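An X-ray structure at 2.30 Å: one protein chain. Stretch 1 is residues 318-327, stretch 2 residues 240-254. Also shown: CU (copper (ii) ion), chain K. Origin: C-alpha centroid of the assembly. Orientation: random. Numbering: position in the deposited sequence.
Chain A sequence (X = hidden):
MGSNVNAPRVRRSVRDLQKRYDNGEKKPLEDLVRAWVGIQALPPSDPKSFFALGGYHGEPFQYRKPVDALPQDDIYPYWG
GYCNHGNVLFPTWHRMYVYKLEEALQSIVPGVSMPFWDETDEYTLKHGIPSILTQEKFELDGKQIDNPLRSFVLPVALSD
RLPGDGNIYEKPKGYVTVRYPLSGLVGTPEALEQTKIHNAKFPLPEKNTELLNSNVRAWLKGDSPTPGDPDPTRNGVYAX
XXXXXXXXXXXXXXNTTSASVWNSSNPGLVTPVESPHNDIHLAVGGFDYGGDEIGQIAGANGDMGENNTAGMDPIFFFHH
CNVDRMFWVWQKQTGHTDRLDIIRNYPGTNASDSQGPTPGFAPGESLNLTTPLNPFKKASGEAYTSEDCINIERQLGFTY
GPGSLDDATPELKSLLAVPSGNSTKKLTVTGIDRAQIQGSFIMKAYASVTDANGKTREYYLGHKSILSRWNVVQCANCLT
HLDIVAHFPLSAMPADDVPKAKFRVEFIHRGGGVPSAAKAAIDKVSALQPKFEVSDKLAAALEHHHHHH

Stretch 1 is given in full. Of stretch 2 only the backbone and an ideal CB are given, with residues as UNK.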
ATOM      1  N   PHE A 318      27.615 -28.098  11.865  1.00 30.24           N
ATOM      2  CA  PHE A 318      28.478 -29.253  11.565  1.00 29.30           C
ATOM      3  C   PHE A 318      28.323 -29.657  10.087  1.00 31.48           C
ATOM      4  O   PHE A 318      29.280 -30.042   9.400  1.00 31.17           O
ATOM      5  CB  PHE A 318      28.124 -30.404  12.515  1.00 31.19           C
ATOM      6  CG  PHE A 318      28.569 -30.115  13.924  1.00 31.08           C
ATOM      7  CD1 PHE A 318      27.780 -29.361  14.771  1.00 31.65           C
ATOM      8  CD2 PHE A 318      29.820 -30.494  14.359  1.00 31.13           C
ATOM      9  CE1 PHE A 318      28.223 -29.031  16.035  1.00 35.06           C
ATOM     10  CE2 PHE A 318      30.243 -30.190  15.642  1.00 34.33           C
ATOM     11  CZ  PHE A 318      29.447 -29.458  16.476  1.00 32.31           C
ATOM     12  N   HIS A 319      27.082 -29.593   9.622  1.00 30.92           N
ATOM     13  CA  HIS A 319      26.722 -29.890   8.262  1.00 30.04           C
ATOM     14  C   HIS A 319      27.326 -28.856   7.304  1.00 30.21           C
ATOM     15  O   HIS A 319      27.936 -29.214   6.301  1.00 29.41           O
ATOM     16  CB  HIS A 319      25.202 -29.893   8.126  1.00 28.11           C
ATOM     17  CG  HIS A 319      24.723 -29.742   6.727  1.00 27.16           C
ATOM     18  ND1 HIS A 319      24.992 -30.668   5.752  1.00 26.86           N
ATOM     19  CD2 HIS A 319      23.997 -28.772   6.144  1.00 30.98           C
ATOM     20  CE1 HIS A 319      24.409 -30.294   4.631  1.00 29.50           C
ATOM     21  NE2 HIS A 319      23.827 -29.107   4.842  1.00 32.34           N
ATOM     22  N   HIS A 320      27.086 -27.597   7.608  1.00 29.10           N
ATOM     23  CA  HIS A 320      27.552 -26.526   6.790  1.00 32.75           C
ATOM     24  C   HIS A 320      29.070 -26.394   6.831  1.00 33.11           C
ATOM     25  O   HIS A 320      29.626 -25.847   5.892  1.00 34.04           O
ATOM     26  CB  HIS A 320      26.881 -25.203   7.132  1.00 34.47           C
ATOM     27  CG  HIS A 320      25.735 -24.940   6.215  1.00 36.74           C
ATOM     28  ND1 HIS A 320      25.922 -24.470   4.948  1.00 32.51           N
ATOM     29  CD2 HIS A 320      24.412 -25.152   6.357  1.00 36.55           C
ATOM     30  CE1 HIS A 320      24.763 -24.381   4.347  1.00 37.72           C
ATOM     31  NE2 HIS A 320      23.824 -24.762   5.199  1.00 40.82           N
ATOM     32  N   CYS A 321      29.733 -26.949   7.829  1.00 35.17           N
ATOM     33  CA  CYS A 321      31.195 -26.955   7.812  1.00 35.61           C
ATOM     34  C   CYS A 321      31.649 -28.019   6.796  1.00 34.70           C
ATOM     35  O   CYS A 321      32.635 -27.845   6.043  1.00 26.95           O
ATOM     36  CB  CYS A 321      31.734 -27.140   9.229  1.00 39.27           C
ATOM     37  SG  CYS A 321      33.542 -27.138   9.381  1.00 36.26           S
ATOM     38  N   ASN A 322      30.860 -29.089   6.693  1.00 31.98           N
ATOM     39  CA  ASN A 322      31.153 -30.071   5.654  1.00 32.08           C
ATOM     40  C   ASN A 322      30.863 -29.504   4.253  1.00 28.92           C
ATOM     41  O   ASN A 322      31.569 -29.800   3.337  1.00 29.92           O
ATOM     42  CB  ASN A 322      30.388 -31.374   5.860  1.00 30.39           C
ATOM     43  CG  ASN A 322      30.955 -32.456   4.976  1.00 31.53           C
ATOM     44  OD1 ASN A 322      32.148 -32.786   5.090  1.00 27.40           O
ATOM     45  ND2 ASN A 322      30.113 -32.977   4.091  1.00 25.79           N
ATOM     46  N   VAL A 323      29.827 -28.714   4.088  1.00 28.18           N
ATOM     47  CA  VAL A 323      29.516 -28.146   2.808  1.00 30.62           C
ATOM     48  C   VAL A 323      30.648 -27.184   2.413  1.00 30.76           C
ATOM     49  O   VAL A 323      30.996 -27.029   1.232  1.00 29.72           O
ATOM     50  CB  VAL A 323      28.148 -27.443   2.866  1.00 31.67           C
ATOM     51  CG1 VAL A 323      27.847 -26.648   1.612  1.00 33.51           C
ATOM     52  CG2 VAL A 323      27.055 -28.457   3.117  1.00 33.73           C
ATOM     53  N   ASP A 324      31.214 -26.524   3.414  1.00 33.32           N
ATOM     54  CA  ASP A 324      32.282 -25.550   3.175  1.00 33.75           C
ATOM     55  C   ASP A 324      33.543 -26.288   2.791  1.00 34.82           C
ATOM     56  O   ASP A 324      34.286 -25.830   1.953  1.00 30.89           O
ATOM     57  CB  ASP A 324      32.543 -24.719   4.427  1.00 34.22           C
ATOM     58  CG  ASP A 324      33.393 -23.501   4.152  1.00 36.45           C
ATOM     59  OD1 ASP A 324      32.982 -22.718   3.261  1.00 29.56           O
ATOM     60  OD2 ASP A 324      34.440 -23.332   4.858  1.00 36.06           O
ATOM     61  N   ARG A 325      33.771 -27.441   3.410  1.00 31.17           N
ATOM     62  CA  ARG A 325      34.901 -28.276   3.046  1.00 33.50           C
ATOM     63  C   ARG A 325      34.787 -28.748   1.588  1.00 34.36           C
ATOM     64  O   ARG A 325      35.791 -28.770   0.834  1.00 37.86           O
ATOM     65  CB  ARG A 325      34.965 -29.464   3.997  1.00 29.85           C
ATOM     66  CG  ARG A 325      36.190 -30.334   3.838  1.00 30.13           C
ATOM     67  CD  ARG A 325      36.092 -31.548   4.756  1.00 31.42           C
ATOM     68  NE  ARG A 325      35.038 -32.485   4.395  1.00 29.16           N
ATOM     69  CZ  ARG A 325      35.177 -33.480   3.533  1.00 29.89           C
ATOM     70  NH1 ARG A 325      36.355 -33.674   2.971  1.00 32.19           N
ATOM     71  NH2 ARG A 325      34.153 -34.286   3.247  1.00 27.63           N
ATOM     72  N   MET A 326      33.579 -29.108   1.175  1.00 34.43           N
ATOM     73  CA  MET A 326      33.341 -29.535  -0.229  1.00 31.54           C
ATOM     74  C   MET A 326      33.600 -28.344  -1.165  1.00 27.67           C
ATOM     75  O   MET A 326      34.216 -28.490  -2.204  1.00 27.48           O
ATOM     76  CB  MET A 326      31.916 -30.063  -0.408  1.00 30.22           C
ATOM     77  CG  MET A 326      31.650 -31.376   0.314  1.00 31.44           C
ATOM     78  SD  MET A 326      32.394 -32.792  -0.550  1.00 35.87           S
ATOM     79  CE  MET A 326      33.956 -32.932   0.289  1.00 41.34           C
ATOM     80  N   PHE A 327      33.140 -27.176  -0.785  1.00 25.89           N
ATOM     81  CA  PHE A 327      33.444 -25.959  -1.537  1.00 27.34           C
ATOM     82  C   PHE A 327      34.967 -25.796  -1.662  1.00 30.54           C
ATOM     83  O   PHE A 327      35.470 -25.465  -2.726  1.00 33.82           O
ATOM     84  CB  PHE A 327      32.771 -24.776  -0.847  1.00 26.57           C
ATOM     85  CG  PHE A 327      33.035 -23.417  -1.424  1.00 25.39           C
ATOM     86  CD1 PHE A 327      33.507 -23.243  -2.718  1.00 28.41           C
ATOM     87  CD2 PHE A 327      32.815 -22.294  -0.657  1.00 28.18           C
ATOM     88  CE1 PHE A 327      33.726 -21.972  -3.238  1.00 26.44           C
ATOM     89  CE2 PHE A 327      33.013 -21.015  -1.182  1.00 30.32           C
ATOM     90  CZ  PHE A 327      33.445 -20.863  -2.482  1.00 28.27           C
ATOM     91  N   UNK A 240      25.742 -37.569  -5.349  1.00 29.19           N
ATOM     92  CA  UNK A 240      25.475 -36.183  -5.701  1.00 32.20           C
ATOM     93  C   UNK A 240      26.633 -35.276  -5.231  1.00 29.90           C
ATOM     94  O   UNK A 240      27.016 -34.353  -5.923  1.00 26.29           O
ATOM     95  CB  UNK A 240      24.150 -35.728  -5.087  1.00 32.20           C
ATOM     96  N   UNK A 241      27.229 -35.562  -4.066  1.00 29.82           N
ATOM     97  CA  UNK A 241      28.387 -34.796  -3.565  1.00 28.60           C
ATOM     98  C   UNK A 241      29.615 -35.024  -4.457  1.00 29.23           C
ATOM     99  O   UNK A 241      30.320 -34.074  -4.789  1.00 25.66           O
ATOM    100  CB  UNK A 241      28.707 -35.191  -2.122  1.00 28.60           C
ATOM    101  N   UNK A 242      29.833 -36.264  -4.896  1.00 29.73           N
ATOM    102  CA  UNK A 242      30.915 -36.575  -5.851  1.00 30.28           C
ATOM    103  C   UNK A 242      30.691 -35.784  -7.138  1.00 31.47           C
ATOM    104  O   UNK A 242      31.593 -35.074  -7.587  1.00 32.38           O
ATOM    105  CB  UNK A 242      30.976 -38.075  -6.148  1.00 30.28           C
ATOM    106  N   UNK A 243      29.481 -35.812  -7.679  1.00 35.00           N
ATOM    107  CA  UNK A 243      29.162 -35.026  -8.908  1.00 36.12           C
ATOM    108  C   UNK A 243      29.509 -33.538  -8.741  1.00 34.92           C
ATOM    109  O   UNK A 243      30.013 -32.904  -9.695  1.00 35.95           O
ATOM    110  CB  UNK A 243      27.678 -35.164  -9.255  1.00 36.12           C
ATOM    111  N   UNK A 244      29.166 -32.941  -7.587  1.00 31.82           N
ATOM    112  CA  UNK A 244      29.293 -31.491  -7.484  1.00 28.92           C
ATOM    113  C   UNK A 244      30.764 -31.087  -7.613  1.00 29.14           C
ATOM    114  O   UNK A 244      31.034 -30.000  -8.124  1.00 27.32           O
ATOM    115  CB  UNK A 244      28.711 -30.990  -6.161  1.00 28.92           C
ATOM    116  N   UNK A 245      31.691 -32.004  -7.294  1.00 29.58           N
ATOM    117  CA  UNK A 245      33.126 -31.702  -7.321  1.00 31.76           C
ATOM    118  C   UNK A 245      33.608 -31.548  -8.766  1.00 32.46           C
ATOM    119  O   UNK A 245      34.672 -30.972  -8.988  1.00 36.59           O
ATOM    120  CB  UNK A 245      33.921 -32.799  -6.609  1.00 31.76           C
ATOM    121  N   UNK A 246      32.806 -31.970  -9.721  1.00 32.87           N
ATOM    122  CA  UNK A 246      33.133 -31.834 -11.150  1.00 36.20           C
ATOM    123  C   UNK A 246      32.389 -30.648 -11.779  1.00 32.91           C
ATOM    124  O   UNK A 246      32.428 -30.492 -12.999  1.00 31.66           O
ATOM    125  CB  UNK A 246      32.787 -33.123 -11.898  1.00 36.20           C
ATOM    126  N   UNK A 247      31.631 -29.882 -11.026  1.00 31.34           N
ATOM    127  CA  UNK A 247      30.901 -28.797 -11.693  1.00 33.25           C
ATOM    128  C   UNK A 247      31.920 -27.882 -12.384  1.00 32.07           C
ATOM    129  O   UNK A 247      32.924 -27.587 -11.807  1.00 32.07           O
ATOM    130  CB  UNK A 247      30.045 -28.011 -10.698  1.00 33.25           C
ATOM    131  N   UNK A 248      31.672 -27.501 -13.647  1.00 31.28           N
ATOM    132  CA  UNK A 248      32.724 -26.889 -14.456  1.00 30.86           C
ATOM    133  C   UNK A 248      33.069 -25.429 -14.140  1.00 33.25           C
ATOM    134  O   UNK A 248      34.078 -24.946 -14.611  1.00 37.07           O
ATOM    135  CB  UNK A 248      32.315 -26.979 -15.928  1.00 30.86           C
ATOM    136  N   UNK A 249      32.226 -24.690 -13.448  1.00 34.97           N
ATOM    137  CA  UNK A 249      32.580 -23.307 -13.115  1.00 30.40           C
ATOM    138  C   UNK A 249      31.870 -22.945 -11.802  1.00 32.22           C
ATOM    139  O   UNK A 249      30.949 -23.633 -11.391  1.00 33.63           O
ATOM    140  CB  UNK A 249      32.192 -22.345 -14.240  1.00 30.40           C
ATOM    141  N   UNK A 250      32.274 -21.854 -11.180  1.00 30.47           N
ATOM    142  CA  UNK A 250      31.769 -21.449  -9.898  1.00 30.73           C
ATOM    143  C   UNK A 250      30.279 -21.085  -9.999  1.00 29.91           C
ATOM    144  O   UNK A 250      29.500 -21.423  -9.130  1.00 28.49           O
ATOM    145  CB  UNK A 250      32.584 -20.272  -9.359  1.00 30.73           C
ATOM    146  N   UNK A 251      29.873 -20.412 -11.047  1.00 30.10           N
ATOM    147  CA  UNK A 251      28.459 -20.034 -11.140  1.00 30.96           C
ATOM    148  C   UNK A 251      27.560 -21.272 -10.962  1.00 30.45           C
ATOM    149  O   UNK A 251      26.657 -21.235 -10.126  1.00 29.74           O
ATOM    150  CB  UNK A 251      28.175 -19.358 -12.483  1.00 30.96           C
ATOM    151  N   UNK A 252      27.823 -22.380 -11.655  1.00 28.50           N
ATOM    152  CA  UNK A 252      26.878 -23.469 -11.634  1.00 29.53           C
ATOM    153  C   UNK A 252      27.213 -24.427 -10.496  1.00 30.53           C
ATOM    154  O   UNK A 252      26.347 -25.212 -10.085  1.00 27.27           O
ATOM    155  CB  UNK A 252      26.871 -24.201 -12.978  1.00 29.53           C
ATOM    156  N   UNK A 253      28.446 -24.331  -9.975  1.00 29.26           N
ATOM    157  CA  UNK A 253      28.784 -25.029  -8.769  1.00 26.74           C
ATOM    158  C   UNK A 253      27.985 -24.460  -7.593  1.00 27.90           C
ATOM    159  O   UNK A 253      27.608 -25.200  -6.678  1.00 26.39           O
ATOM    160  CB  UNK A 253      30.289 -24.940  -8.506  1.00 26.74           C
ATOM    161  N   UNK A 254      27.738 -23.151  -7.628  1.00 28.45           N
ATOM    162  CA  UNK A 254      27.331 -22.431  -6.450  1.00 26.81           C
ATOM    163  C   UNK A 254      25.877 -22.719  -6.063  1.00 28.75           C
ATOM    164  O   UNK A 254      25.588 -22.622  -4.897  1.00 28.88           O
ATOM    165  CB  UNK A 254      27.530 -20.930  -6.673  1.00 26.81           C
TER
HETATM  166 CU    CU K 607      22.121 -25.418   4.794  1.00 45.09          CU

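Stretch 1 is a continuous helix, and the second stretch passes it as a helix, a turn and a second helical segment, with no hydrogen bond between the two.

Position 240 is helical, and nothing of stretch 1 lies within 5.5 Å of its ideal CB, so many side chains would suit; it is Lys240.

At 241 the CA-to-CB bond points toward stretch 1, and the ideal CB lies 4.7 Å from Met326 SD. Beyond it runs a groove lined by Met326, Val323, Asn322 and His319, apolar at first and more polar farther on. Leucine or methionine could fill its near part; a long aromatic with a polar tip would follow its length. The residue is Tyr241. Its CD1 packs 4.1 Å from Met326 CG, and Met326 SD sits 4.9 Å from the ring centroid, oblique to the ring. The hydroxyl reaches the far end, with Tyr241 OH 3.6 Å from Val323 CG2 and 3.8 Å from His319 CE1; its hydrogen bonding is satisfied elsewhere in the structure.

Position 242 points away and 243 is out of reach, leaving the choice open to many residues: Val242 and Arg243. Position 244, also helical, begins a type I turn that ends at 247; a small or medium side chain would do, and Cys244 makes no close contact.

The closest CA pair across the stretches joins 245 to Met326. Here CA-to-CB points sideways, so a side chain must extend to reach Met326; leucine, isoleucine or methionine would suit. Leu245, with chi1 m and chi2 t, brings CD2 to 3.8 Å from Met326 O and 4.3 Å from Met326 SD.

Positions 246 and 247 complete the turn and meet nothing of stretch 1, so many residues would do; they are Ser246 and Ala247. The phi of -76° at 248, also out of reach, is compatible with proline, among others, and the residue is Pro248. Position 249, just before a helix, favors a capping residue such as serine, threonine, aspartate or asparagine; Asn249 OD1 accepts a capping bond from the backbone N of position 252.

At 250 CA-to-CB is sideways, but Phe327 offers an aromatic surface to a long apolar or aromatic group. Tyr250, chi1 t, places CE1 3.8 Å from Phe327 CE1, the rings oblique at 34°.

Positions 251 and 252 are helical and out of reach, which leaves the choice open; they are Thr251 and Val252. Position 253 points toward stretch 1, though its ideal CB is still distant; a long apolar or aromatic side chain would bridge the gap. Phe253 extends CE2 to 3.7 Å from Phe327 CD1. Position 254 points sideways with stretch 1 distant, so small or polar side chains would serve, among others; it is Ser254, whose OG donates to Thr251 O at 2.7 Å.

Stretch 2, residues 240-254: KYVRCLSAPNYTVFS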
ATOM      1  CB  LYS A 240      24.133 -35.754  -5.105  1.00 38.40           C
ATOM      2  CG  LYS A 240      22.892 -36.126  -5.907  1.00 43.37           C
ATOM      3  CD  LYS A 240      21.787 -35.096  -5.705  1.00 54.85           C
ATOM      4  CE  LYS A 240      20.502 -35.389  -6.461  1.00 61.34           C
ATOM      5  NZ  LYS A 240      20.540 -34.836  -7.837  1.00 65.37           N
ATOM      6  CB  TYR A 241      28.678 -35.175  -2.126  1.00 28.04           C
ATOM      7  CG  TYR A 241      28.083 -34.312  -1.043  1.00 31.60           C
ATOM      8  CD1 TYR A 241      28.153 -32.925  -1.100  1.00 34.03           C
ATOM      9  CD2 TYR A 241      27.562 -34.881   0.111  1.00 29.82           C
ATOM     10  CE1 TYR A 241      27.631 -32.129  -0.087  1.00 33.25           C
ATOM     11  CE2 TYR A 241      27.063 -34.096   1.138  1.00 29.52           C
ATOM     12  CZ  TYR A 241      27.100 -32.717   1.044  1.00 32.07           C
ATOM     13  OH  TYR A 241      26.645 -31.920   2.060  1.00 33.18           O
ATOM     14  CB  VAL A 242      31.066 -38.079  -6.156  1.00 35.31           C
ATOM     15  CG1 VAL A 242      32.088 -38.312  -7.258  1.00 35.55           C
ATOM     16  CG2 VAL A 242      31.426 -38.905  -4.924  1.00 31.18           C
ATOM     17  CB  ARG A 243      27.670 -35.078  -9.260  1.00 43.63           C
ATOM     18  CG  ARG A 243      27.267 -36.177 -10.226  1.00 58.08           C
ATOM     19  CD  ARG A 243      26.322 -35.706 -11.319  1.00 63.51           C
ATOM     20  NE  ARG A 243      25.904 -36.877 -12.078  1.00 77.34           N
ATOM     21  CZ  ARG A 243      26.569 -37.397 -13.114  1.00 82.18           C
ATOM     22  NH1 ARG A 243      27.517 -36.695 -13.716  1.00 70.86           N
ATOM     23  NH2 ARG A 243      26.274 -38.617 -13.541  1.00 79.78           N
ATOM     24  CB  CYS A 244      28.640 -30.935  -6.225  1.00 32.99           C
ATOM     25  SG  CYS A 244      29.600 -31.072  -4.694  1.00 31.22           S
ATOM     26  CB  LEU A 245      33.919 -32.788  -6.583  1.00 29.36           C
ATOM     27  CG  LEU A 245      33.678 -32.852  -5.071  1.00 31.00           C
ATOM     28  CD1 LEU A 245      34.576 -33.884  -4.415  1.00 30.94           C
ATOM     29  CD2 LEU A 245      33.897 -31.504  -4.415  1.00 32.34           C
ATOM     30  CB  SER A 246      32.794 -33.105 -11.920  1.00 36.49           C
ATOM     31  OG  SER A 246      33.668 -34.177 -11.581  1.00 45.50           O
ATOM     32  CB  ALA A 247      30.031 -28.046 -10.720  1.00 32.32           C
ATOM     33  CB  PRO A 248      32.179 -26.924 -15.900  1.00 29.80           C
ATOM     34  CG  PRO A 248      30.667 -26.908 -15.730  1.00 28.85           C
ATOM     35  CD  PRO A 248      30.445 -27.739 -14.471  1.00 30.11           C
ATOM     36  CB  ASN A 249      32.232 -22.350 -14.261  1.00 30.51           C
ATOM     37  CG  ASN A 249      30.750 -22.295 -14.588  1.00 36.13           C
ATOM     38  OD1 ASN A 249      29.934 -21.848 -13.777  1.00 32.95           O
ATOM     39  ND2 ASN A 249      30.385 -22.706 -15.796  1.00 37.77           N
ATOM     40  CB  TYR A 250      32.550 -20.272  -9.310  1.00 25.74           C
ATOM     41  CG  TYR A 250      31.924 -19.806  -8.024  1.00 25.96           C
ATOM     42  CD1 TYR A 250      32.028 -20.560  -6.871  1.00 27.69           C
ATOM     43  CD2 TYR A 250      31.128 -18.674  -7.982  1.00 28.41           C
ATOM     44  CE1 TYR A 250      31.377 -20.199  -5.697  1.00 27.71           C
ATOM     45  CE2 TYR A 250      30.464 -18.300  -6.822  1.00 29.10           C
ATOM     46  CZ  TYR A 250      30.592 -19.064  -5.676  1.00 27.52           C
ATOM     47  OH  TYR A 250      29.953 -18.676  -4.539  1.00 27.29           O
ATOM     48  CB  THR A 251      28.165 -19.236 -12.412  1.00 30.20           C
ATOM     49  OG1 THR A 251      29.011 -18.082 -12.421  1.00 33.69           O
ATOM     50  CG2 THR A 251      26.725 -18.784 -12.483  1.00 29.69           C
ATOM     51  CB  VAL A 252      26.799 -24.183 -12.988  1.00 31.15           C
ATOM     52  CG1 VAL A 252      26.401 -23.194 -14.059  1.00 31.64           C
ATOM     53  CG2 VAL A 252      28.073 -24.928 -13.358  1.00 29.95           C
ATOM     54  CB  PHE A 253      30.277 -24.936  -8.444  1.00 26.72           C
ATOM     55  CG  PHE A 253      30.678 -25.545  -7.122  1.00 22.16           C
ATOM     56  CD1 PHE A 253      30.728 -26.916  -6.970  1.00 22.00           C
ATOM     57  CD2 PHE A 253      30.912 -24.751  -6.014  1.00 22.88           C
ATOM     58  CE1 PHE A 253      31.088 -27.484  -5.755  1.00 24.23           C
ATOM     59  CE2 PHE A 253      31.251 -25.305  -4.785  1.00 23.40           C
ATOM     60  CZ  PHE A 253      31.346 -26.675  -4.657  1.00 24.41           C
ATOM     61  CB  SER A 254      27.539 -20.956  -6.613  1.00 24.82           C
ATOM     62  OG  SER A 254      26.601 -20.421  -7.530  1.00 25.61           O
TER
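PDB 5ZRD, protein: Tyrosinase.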